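Local coordinates for protein leucine aminopeptidase 2 (Saccharomyces cerevisiae, PDB 2XQ0) that cleaves amino acids from the N-termini of di- and tripeptides as a zinc aminopeptidase of the M1 family and has low epoxide hydrolase activity, at residues Glu324-Thr327 and Val328-Glu331. Numbering follows the deposited sequence.
Sequences EGWT and VYLE. With ZN (zinc ion), chain C; BES (2-(3-amino-2-hydroxy-4-phenyl-butyrylamino)-4-methyl-pentanoic acid), chain B.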
loop_
_atom_site.group_PDB
_atom_site.type_symbol
_atom_site.label_atom_id
_atom_site.label_comp_id
_atom_site.label_asym_id
_atom_site.label_seq_id
_atom_site.Cartn_x
_atom_site.Cartn_y
_atom_site.Cartn_z
ATOM N N GLU A 324 2.410 7.948 -3.798
ATOM C CA GLU A 324 3.339 7.092 -3.054
ATOM C C GLU A 324 4.729 7.699 -2.817
ATOM O O GLU A 324 5.344 7.438 -1.792
ATOM C CB GLU A 324 3.462 5.713 -3.707
ATOM C CG GLU A 324 2.158 4.900 -3.714
ATOM C CD GLU A 324 1.620 4.593 -2.317
ATOM O OE1 GLU A 324 2.373 4.721 -1.322
ATOM O OE2 GLU A 324 0.437 4.207 -2.210
ATOM N N GLY A 325 5.226 8.492 -3.755
ATOM C CA GLY A 325 6.534 9.131 -3.588
ATOM C C GLY A 325 6.513 10.173 -2.486
ATOM O O GLY A 325 7.377 10.204 -1.590
ATOM N N TRP A 326 5.509 11.030 -2.518
ATOM C CA TRP A 326 5.324 11.959 -1.408
ATOM C C TRP A 326 5.169 11.224 -0.067
ATOM O O TRP A 326 5.832 11.574 0.926
ATOM C CB TRP A 326 4.099 12.851 -1.675
ATOM C CG TRP A 326 4.462 14.120 -2.369
ATOM C CD1 TRP A 326 4.161 14.485 -3.648
ATOM C CD2 TRP A 326 5.202 15.202 -1.805
ATOM N NE1 TRP A 326 4.671 15.736 -3.915
ATOM C CE2 TRP A 326 5.312 16.197 -2.797
ATOM C CE3 TRP A 326 5.783 15.426 -0.555
ATOM C CZ2 TRP A 326 5.988 17.393 -2.580
ATOM C CZ3 TRP A 326 6.458 16.625 -0.344
ATOM C CH2 TRP A 326 6.548 17.585 -1.341
ATOM N N THR A 327 4.294 10.210 -0.031
ATOM C CA THR A 327 4.059 9.455 1.214
ATOM C C THR A 327 5.355 8.887 1.795
ATOM O O THR A 327 5.604 9.024 2.983
ATOM C CB THR A 327 3.017 8.342 1.029
ATOM O OG1 THR A 327 1.785 8.939 0.594
ATOM C CG2 THR A 327 2.793 7.545 2.341
ATOM N N VAL A 328 6.174 8.258 0.959
ATOM C CA VAL A 328 7.415 7.660 1.427
ATOM C C VAL A 328 8.324 8.783 1.939
ATOM O O VAL A 328 8.991 8.633 2.968
ATOM C CB VAL A 328 8.122 6.811 0.306
ATOM C CG1 VAL A 328 9.505 6.319 0.780
ATOM C CG2 VAL A 328 7.263 5.588 -0.096
ATOM N N TYR A 329 8.333 9.910 1.222
ATOM C CA TYR A 329 9.102 11.087 1.646
ATOM C C TYR A 329 8.624 11.574 3.014
ATOM O O TYR A 329 9.411 11.702 3.977
ATOM C CB TYR A 329 9.065 12.225 0.588
ATOM C CG TYR A 329 9.777 13.461 1.095
ATOM C CD1 TYR A 329 11.164 13.565 1.035
ATOM C CD2 TYR A 329 9.068 14.486 1.698
ATOM C CE1 TYR A 329 11.820 14.673 1.544
ATOM C CE2 TYR A 329 9.707 15.572 2.209
ATOM C CZ TYR A 329 11.082 15.660 2.139
ATOM O OH TYR A 329 11.717 16.755 2.657
ATOM N N LEU A 330 7.326 11.814 3.123
ATOM C CA LEU A 330 6.760 12.272 4.390
ATOM C C LEU A 330 6.955 11.287 5.557
ATOM O O LEU A 330 7.321 11.691 6.643
ATOM C CB LEU A 330 5.282 12.632 4.226
ATOM C CG LEU A 330 5.054 13.852 3.325
ATOM C CD1 LEU A 330 3.558 14.027 3.005
ATOM C CD2 LEU A 330 5.654 15.126 3.954
ATOM N N GLU A 331 6.713 10.003 5.310
ATOM C CA GLU A 331 6.932 8.926 6.275
ATOM C C GLU A 331 8.344 9.009 6.851
ATOM O O GLU A 331 8.541 8.967 8.065
ATOM C CB GLU A 331 6.762 7.580 5.556
ATOM C CG GLU A 331 7.161 6.324 6.341
ATOM C CD GLU A 331 7.210 5.078 5.443
ATOM O OE1 GLU A 331 6.907 5.177 4.219
ATOM O OE2 GLU A 331 7.556 3.994 5.966
HETATM ZN ZN ZN C . 1.142 4.024 0.414
HETATM N N2 BES B . -2.558 1.584 -0.471
HETATM C C1 BES B . -1.161 1.206 -0.524
HETATM C C6 BES B . -1.025 -0.248 -0.982
HETATM C C7 BES B . -1.547 -0.399 -2.393
HETATM C C8 BES B . -1.165 0.512 -3.371
HETATM C C12 BES B . -2.421 -1.434 -2.710
HETATM C C9 BES B . -1.647 0.381 -4.669
HETATM C C11 BES B . -2.905 -1.563 -4.010
HETATM C C10 BES B . -2.517 -0.656 -4.990
HETATM C C2 BES B . -0.485 1.392 0.841
HETATM O O2 BES B . -0.571 2.720 1.378
HETATM C C3 BES B . 0.949 1.016 0.674
HETATM O O3 BES B . 1.738 1.736 0.055
HETATM N N1 BES B . 1.191 -0.156 1.247
HETATM C C4 BES B . 2.443 -0.882 1.313
HETATM C C13 BES B . 2.992 -0.511 2.685
HETATM C C14 BES B . 4.418 0.020 2.627
HETATM C C15 BES B . 4.719 0.848 3.871
HETATM C C16 BES B . 4.678 0.825 1.355
HETATM C C5 BES B . 2.089 -2.342 1.307
HETATM O O1 BES B . 2.925 -3.167 0.876
HETATM O O4 BES B . 0.955 -2.679 1.732
#
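Trp326 and Tyr329 extend side by side from one flank of helix 321-339, and Trp326 CZ3 comes to 3.9 Å from Tyr329 CD2. Their six-membered rings are nearly perpendicular, at 89°, but meet obliquely. Leu330, one turn beyond Trp326, sets its CG near the plane of the indole, at the ring's edge, 4.3 Å from Trp326 CE3. Tyr417 of helix 407-420 stacks on the indole and Phe418 meets it edge-to-face, while Leu330 also rests on Ala304 of helix 297-311. The Tyr329 hydroxyl is held by hydrogen bonds to Glu401 and Arg333. The backbone is alpha-helical: Leu330 N donates to Trp326 O at 2.7 Å, almost straight at 174°. Val328 packs against Tyr390 and Phe394 of helix 388-403, and its CG2 lies 3.2 Å from Glu324 O, one turn back. The Thr327 hydroxyl, anti to its own carbonyl carbon (chi1 -59°), lies back beside the backbone N and bonds to Asn323 O and to Ser308 of helix 297-311. Glu324, its chain kinked rather than extended, brings OE1 to 2.2 Å from the zinc ion, which bestatin also binds through O2 and O3. Glu331 OE1 accepts a hydrogen bond from His301, a second-shell contact that probably helps to orient this zinc ligand. One helix thus contributes first- and second-shell carboxylates to the HExxH-type site of M1 aminopeptidases, completed by His301 and His305.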